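Local structure of sulfotransferase (Alicyclobacillus acidocaldarius subsp. acidocaldarius, 3RNL) at residues Leu116-Leu130 / Leu158-Val171. The protein probably transfers sulfuryl groups as a member of the sulfotransferase family, and binds magnesium ions. Sequence-based numbering, arbitrary orientation.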
loop_
_atom_site.group_PDB
_atom_site.type_symbol
_atom_site.label_atom_id
_atom_site.label_comp_id
_atom_site.label_asym_id
_atom_site.label_seq_id
_atom_site.Cartn_x
_atom_site.Cartn_y
_atom_site.Cartn_z
ATOM N N LEU A 116 -5.665 -4.616 0.726
ATOM C CA LEU A 116 -5.195 -5.685 -0.150
ATOM C C LEU A 116 -6.219 -5.983 -1.214
ATOM O O LEU A 116 -7.416 -5.930 -0.977
ATOM C CB LEU A 116 -4.937 -6.968 0.656
ATOM C CG LEU A 116 -3.997 -6.836 1.856
ATOM C CD1 LEU A 116 -3.929 -8.165 2.630
ATOM C CD2 LEU A 116 -2.593 -6.419 1.409
ATOM N N ARG A 117 -5.724 -6.352 -2.383
ATOM C CA ARG A 117 -6.581 -6.680 -3.497
ATOM C C ARG A 117 -6.127 -8.029 -4.043
ATOM O O ARG A 117 -4.961 -8.373 -3.906
ATOM C CB ARG A 117 -6.359 -5.615 -4.554
ATOM C CG ARG A 117 -7.127 -5.807 -5.789
ATOM C CD ARG A 117 -6.815 -4.676 -6.695
ATOM N NE ARG A 117 -7.699 -4.669 -7.842
ATOM C CZ ARG A 117 -7.632 -3.753 -8.792
ATOM N NH1 ARG A 117 -6.724 -2.782 -8.716
ATOM N NH2 ARG A 117 -8.476 -3.807 -9.801
ATOM N N ASN A 118 -7.011 -8.761 -4.718
ATOM C CA ASN A 118 -6.602 -10.040 -5.305
ATOM C C ASN A 118 -5.303 -9.764 -6.068
ATOM O O ASN A 118 -5.259 -8.896 -6.943
ATOM C CB ASN A 118 -7.693 -10.489 -6.281
ATOM C CG ASN A 118 -7.344 -11.753 -7.055
ATOM O OD1 ASN A 118 -6.190 -12.176 -7.123
ATOM N ND2 ASN A 118 -8.371 -12.367 -7.653
ATOM N N PRO A 119 -4.224 -10.489 -5.725
ATOM C CA PRO A 119 -2.912 -10.123 -6.283
ATOM C C PRO A 119 -2.812 -10.352 -7.791
ATOM O O PRO A 119 -1.920 -9.794 -8.427
ATOM C CB PRO A 119 -1.935 -11.056 -5.544
ATOM C CG PRO A 119 -2.798 -12.190 -5.015
ATOM C CD PRO A 119 -4.115 -11.522 -4.680
ATOM N N VAL A 120 -3.698 -11.168 -8.349
ATOM C CA VAL A 120 -3.746 -11.321 -9.800
ATOM C C VAL A 120 -4.202 -9.996 -10.445
ATOM O O VAL A 120 -3.589 -9.502 -11.397
ATOM C CB VAL A 120 -4.695 -12.451 -10.213
ATOM C CG1 VAL A 120 -4.739 -12.566 -11.743
ATOM C CG2 VAL A 120 -4.240 -13.771 -9.596
ATOM N N ASP A 121 -5.288 -9.430 -9.913
ATOM C CA ASP A 121 -5.810 -8.150 -10.406
ATOM C C ASP A 121 -4.849 -7.012 -10.114
ATOM O O ASP A 121 -4.725 -6.075 -10.905
ATOM C CB ASP A 121 -7.176 -7.851 -9.784
ATOM C CG ASP A 121 -8.239 -8.837 -10.249
ATOM O OD1 ASP A 121 -8.424 -8.971 -11.473
ATOM O OD2 ASP A 121 -8.874 -9.487 -9.404
ATOM N N ARG A 122 -4.197 -7.074 -8.961
ATOM C CA ARG A 122 -3.233 -6.034 -8.579
ATOM C C ARG A 122 -2.085 -5.983 -9.586
ATOM O O ARG A 122 -1.639 -4.899 -9.996
ATOM C CB ARG A 122 -2.653 -6.309 -7.183
ATOM C CG ARG A 122 -1.867 -5.117 -6.596
ATOM C CD ARG A 122 -0.711 -5.573 -5.711
ATOM N NE ARG A 122 0.351 -6.135 -6.547
ATOM C CZ ARG A 122 1.223 -5.398 -7.233
ATOM N NH1 ARG A 122 1.167 -4.062 -7.170
ATOM N NH2 ARG A 122 2.142 -5.991 -7.992
ATOM N N ALA A 123 -1.590 -7.155 -9.976
ATOM C CA ALA A 123 -0.494 -7.211 -10.947
ATOM C C ALA A 123 -0.923 -6.550 -12.252
ATOM O O ALA A 123 -0.180 -5.766 -12.847
ATOM C CB ALA A 123 -0.068 -8.667 -11.196
ATOM N N PHE A 124 -2.127 -6.868 -12.711
ATOM C CA PHE A 124 -2.582 -6.315 -13.983
ATOM C C PHE A 124 -2.774 -4.803 -13.872
ATOM O O PHE A 124 -2.516 -4.066 -14.833
ATOM C CB PHE A 124 -3.873 -6.993 -14.440
ATOM C CG PHE A 124 -4.184 -6.771 -15.893
ATOM C CD1 PHE A 124 -3.296 -7.196 -16.872
ATOM C CD2 PHE A 124 -5.364 -6.170 -16.277
ATOM C CE1 PHE A 124 -3.581 -7.002 -18.217
ATOM C CE2 PHE A 124 -5.661 -5.979 -17.619
ATOM C CZ PHE A 124 -4.767 -6.387 -18.584
ATOM N N SER A 125 -3.229 -4.345 -12.709
ATOM C CA SER A 125 -3.383 -2.914 -12.476
ATOM C C SER A 125 -2.043 -2.173 -12.552
ATOM O O SER A 125 -1.958 -1.071 -13.105
ATOM C CB SER A 125 -4.045 -2.655 -11.119
ATOM O OG SER A 125 -4.235 -1.272 -10.928
ATOM N N ALA A 126 -0.999 -2.768 -11.982
ATOM C CA ALA A 126 0.336 -2.173 -12.051
ATOM C C ALA A 126 0.800 -2.105 -13.505
ATOM O O ALA A 126 1.347 -1.094 -13.946
ATOM C CB ALA A 126 1.326 -2.963 -11.219
ATOM N N TYR A 127 0.561 -3.184 -14.244
ATOM C CA TYR A 127 0.899 -3.226 -15.664
ATOM C C TYR A 127 0.198 -2.094 -16.423
ATOM O O TYR A 127 0.840 -1.339 -17.163
ATOM C CB TYR A 127 0.508 -4.581 -16.266
ATOM C CG TYR A 127 0.616 -4.597 -17.777
ATOM C CD1 TYR A 127 1.854 -4.591 -18.401
ATOM C CD2 TYR A 127 -0.520 -4.610 -18.570
ATOM C CE1 TYR A 127 1.959 -4.597 -19.802
ATOM C CE2 TYR A 127 -0.430 -4.612 -19.961
ATOM C CZ TYR A 127 0.811 -4.608 -20.564
ATOM O OH TYR A 127 0.900 -4.604 -21.945
HETATM N N MSE A 128 -1.115 -1.983 -16.240
HETATM C CA MSE A 128 -1.889 -0.948 -16.929
HETATM C C MSE A 128 -1.376 0.448 -16.600
HETATM O O MSE A 128 -1.354 1.332 -17.463
HETATM C CB MSE A 128 -3.380 -1.066 -16.597
HETATM C CG MSE A 128 -4.015 -2.318 -17.175
HETATM SE SE MSE A 128 -5.967 -2.326 -17.028
HETATM C CE MSE A 128 -6.117 -2.821 -15.146
ATOM N N HIS A 129 -0.964 0.638 -15.352
ATOM C CA HIS A 129 -0.407 1.918 -14.898
ATOM C C HIS A 129 0.878 2.227 -15.667
ATOM O O HIS A 129 1.046 3.335 -16.189
ATOM C CB HIS A 129 -0.141 1.846 -13.390
ATOM C CG HIS A 129 0.513 3.067 -12.808
ATOM N ND1 HIS A 129 0.225 3.524 -11.539
ATOM C CD2 HIS A 129 1.471 3.894 -13.293
ATOM C CE1 HIS A 129 0.954 4.595 -11.279
ATOM N NE2 HIS A 129 1.722 4.840 -12.325
ATOM N N LEU A 130 1.771 1.240 -15.748
ATOM C CA LEU A 130 3.036 1.400 -16.467
ATOM C C LEU A 130 2.819 1.655 -17.955
ATOM O O LEU A 130 3.540 2.451 -18.560
ATOM C CB LEU A 130 3.939 0.174 -16.262
ATOM C CG LEU A 130 4.440 -0.003 -14.821
ATOM C CD1 LEU A 130 4.927 -1.448 -14.585
ATOM C CD2 LEU A 130 5.537 1.009 -14.533
ATOM N N LEU A 158 7.008 -1.006 -8.526
ATOM C CA LEU A 158 5.795 -1.035 -9.353
ATOM C C LEU A 158 5.915 -2.124 -10.416
ATOM O O LEU A 158 4.917 -2.723 -10.830
ATOM C CB LEU A 158 5.530 0.326 -10.006
ATOM C CG LEU A 158 4.200 0.475 -10.769
ATOM C CD1 LEU A 158 2.994 0.073 -9.904
ATOM C CD2 LEU A 158 4.042 1.905 -11.275
ATOM N N TRP A 159 7.145 -2.385 -10.847
ATOM C CA TRP A 159 7.386 -3.411 -11.848
ATOM C C TRP A 159 7.334 -4.833 -11.285
ATOM O O TRP A 159 7.359 -5.794 -12.068
ATOM C CB TRP A 159 8.757 -3.223 -12.509
ATOM C CG TRP A 159 8.994 -1.911 -13.195
ATOM C CD1 TRP A 159 9.511 -0.767 -12.634
ATOM C CD2 TRP A 159 8.814 -1.626 -14.589
ATOM N NE1 TRP A 159 9.635 0.217 -13.592
ATOM C CE2 TRP A 159 9.211 -0.283 -14.798
ATOM C CE3 TRP A 159 8.346 -2.368 -15.675
ATOM C CZ2 TRP A 159 9.153 0.329 -16.052
ATOM C CZ3 TRP A 159 8.295 -1.758 -16.935
ATOM C CH2 TRP A 159 8.689 -0.423 -17.106
ATOM N N TYR A 160 7.259 -5.019 -9.962
ATOM C CA TYR A 160 7.429 -6.400 -9.533
ATOM C C TYR A 160 6.025 -6.935 -9.324
ATOM O O TYR A 160 5.492 -6.949 -8.206
ATOM C CB TYR A 160 8.114 -6.425 -8.151
ATOM C CG TYR A 160 9.471 -5.741 -8.003
ATOM C CD1 TYR A 160 10.181 -5.257 -9.096
ATOM C CD2 TYR A 160 10.034 -5.590 -6.740
ATOM C CE1 TYR A 160 11.425 -4.624 -8.917
ATOM C CE2 TYR A 160 11.255 -4.970 -6.556
ATOM C CZ TYR A 160 11.944 -4.485 -7.638
ATOM O OH TYR A 160 13.162 -3.865 -7.412
ATOM N N TYR A 161 5.529 -7.611 -10.344
ATOM C CA TYR A 161 4.126 -7.975 -10.379
ATOM C C TYR A 161 3.858 -9.017 -9.324
ATOM O O TYR A 161 2.885 -8.924 -8.576
ATOM C CB TYR A 161 3.781 -8.543 -11.749
ATOM C CG TYR A 161 3.915 -7.520 -12.839
ATOM C CD1 TYR A 161 3.164 -6.355 -12.817
ATOM C CD2 TYR A 161 4.786 -7.725 -13.905
ATOM C CE1 TYR A 161 3.289 -5.404 -13.820
ATOM C CE2 TYR A 161 4.917 -6.785 -14.905
ATOM C CZ TYR A 161 4.163 -5.635 -14.866
ATOM O OH TYR A 161 4.296 -4.703 -15.873
ATOM N N ARG A 162 4.717 -10.025 -9.294
ATOM C CA ARG A 162 4.574 -11.121 -8.337
ATOM C C ARG A 162 5.056 -10.743 -6.933
ATOM O O ARG A 162 4.354 -10.987 -5.950
ATOM C CB ARG A 162 5.330 -12.372 -8.828
ATOM C CG ARG A 162 4.661 -13.110 -9.994
ATOM C CD ARG A 162 5.598 -14.216 -10.545
ATOM N NE ARG A 162 4.851 -15.323 -11.157
ATOM C CZ ARG A 162 4.597 -15.430 -12.459
ATOM N NH1 ARG A 162 5.025 -14.498 -13.296
ATOM N NH2 ARG A 162 3.918 -16.472 -12.924
ATOM N N ALA A 163 6.244 -10.143 -6.831
ATOM C CA ALA A 163 6.848 -9.971 -5.509
ATOM C C ALA A 163 5.971 -9.101 -4.609
ATOM O O ALA A 163 5.809 -9.373 -3.412
ATOM C CB ALA A 163 8.250 -9.376 -5.620
ATOM N N VAL A 164 5.400 -8.053 -5.184
ATOM C CA VAL A 164 4.608 -7.110 -4.393
ATOM C C VAL A 164 3.267 -7.715 -3.954
ATOM O O VAL A 164 2.686 -7.310 -2.944
ATOM C CB VAL A 164 4.436 -5.773 -5.169
ATOM C CG1 VAL A 164 3.343 -4.907 -4.562
ATOM C CG2 VAL A 164 5.780 -5.034 -5.187
ATOM N N GLY A 165 2.796 -8.700 -4.702
ATOM C CA GLY A 165 1.542 -9.366 -4.387
ATOM C C GLY A 165 1.674 -10.533 -3.414
ATOM O O GLY A 165 0.647 -11.116 -3.029
ATOM N N LEU A 166 2.886 -10.885 -2.974
ATOM C CA LEU A 166 2.885 -11.980 -2.012
ATOM C C LEU A 166 2.803 -11.306 -0.651
ATOM O O LEU A 166 3.795 -11.147 0.074
ATOM C CB LEU A 166 4.218 -12.729 -2.142
ATOM C CG LEU A 166 4.412 -13.517 -3.449
ATOM C CD1 LEU A 166 5.879 -13.902 -3.696
ATOM C CD2 LEU A 166 3.540 -14.762 -3.398
ATOM N N TYR A 167 1.569 -11.194 -0.180
ATOM C CA TYR A 167 1.282 -10.310 0.942
ATOM C C TYR A 167 1.602 -10.940 2.280
ATOM O O TYR A 167 1.819 -10.226 3.255
ATOM C CB TYR A 167 -0.196 -9.936 0.987
ATOM C CG TYR A 167 -0.764 -9.237 -0.232
ATOM C CD1 TYR A 167 -0.130 -8.137 -0.813
ATOM C CD2 TYR A 167 -1.967 -9.663 -0.772
ATOM C CE1 TYR A 167 -0.703 -7.486 -1.931
ATOM C CE2 TYR A 167 -2.532 -9.041 -1.879
ATOM C CZ TYR A 167 -1.895 -7.949 -2.448
ATOM O OH TYR A 167 -2.488 -7.337 -3.534
ATOM N N ALA A 168 1.553 -12.268 2.348
ATOM C CA ALA A 168 1.489 -12.913 3.659
ATOM C C ALA A 168 2.663 -12.499 4.541
ATOM O O ALA A 168 2.477 -12.076 5.688
ATOM C CB ALA A 168 1.435 -14.432 3.525
ATOM N N ALA A 169 3.875 -12.627 4.025
ATOM C CA ALA A 169 5.036 -12.292 4.861
ATOM C C ALA A 169 5.102 -10.799 5.181
ATOM O O ALA A 169 5.607 -10.403 6.238
ATOM C CB ALA A 169 6.340 -12.746 4.188
ATOM N N GLN A 170 4.626 -9.971 4.255
ATOM C CA GLN A 170 4.656 -8.521 4.443
ATOM C C GLN A 170 3.703 -8.123 5.555
ATOM O O GLN A 170 4.037 -7.315 6.419
ATOM C CB GLN A 170 4.236 -7.809 3.149
ATOM C CG GLN A 170 5.120 -8.199 1.952
ATOM C CD GLN A 170 4.613 -7.589 0.644
ATOM O OE1 GLN A 170 4.228 -6.431 0.611
ATOM N NE2 GLN A 170 4.636 -8.367 -0.435
ATOM N N VAL A 171 2.496 -8.675 5.510
ATOM C CA VAL A 171 1.513 -8.394 6.557
ATOM C C VAL A 171 1.972 -8.976 7.902
ATOM O O VAL A 171 1.844 -8.316 8.960
ATOM C CB VAL A 171 0.141 -8.953 6.153
ATOM C CG1 VAL A 171 -0.855 -8.828 7.304
ATOM C CG2 VAL A 171 -0.374 -8.220 4.890
HETATM O O HOH W 1 0.444 -8.849 -7.357
HETATM O O HOH W 2 3.911 -3.716 -8.528
#
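Arg-122 reaches from helix 119-130 into the irregular turns of 158-171. Its NH2 donates to Tyr-161 O at 3.1 Å, with the acceptor in the guanidinium plane and an N-H...O angle of 159°. The same carbonyl takes a bond from water 1. That water also donates to Pro-119 O and accepts from Arg-122 NE at 2.8 Å. Water 2 accepts from Arg-122 NH2 and donates to Leu-158 O. Arg-122 NH1 is bound by Ala-17 O, so every nitrogen of the group has an acceptor. Val-164 CG1 sits over one guanidinium face, 3.4 Å from Arg-122 CZ. The chain reaches this place by bending at chi2 and at chi3 (72°). Replacing Arg-122 by an alanine would probably leave Tyr-161 O without its direct donor and the two waters poorly held, take the NH1 donor from Ala-17 O and open a gap beside Val-164.

The Tyr-167 hydroxyl donates to Arg-117 O at 2.7 Å, in the carbonyl plane and on a lone pair. Leu-116 CD2 lies over one face of the Tyr-167 ring and Gly-165 O over the opposite face. Toward Leu-130 the contact turns apolar. Leu-158 CD2 makes a CH-pi contact with the His-129 ring, and Leu-130 CD2 makes another with the six-membered ring of Trp-159. The Tyr-161 hydroxyl bonds to Ser-143.

Segment 116-130 runs from the parallel sheet of this P-loop-type alpha-beta-alpha sandwich into helix 119-132; 158-171 leads into helix 167-178. Tyr-161 O, Leu-158 O and Arg-117 O are thus satisfied by one arginine, one tyrosine and two waters.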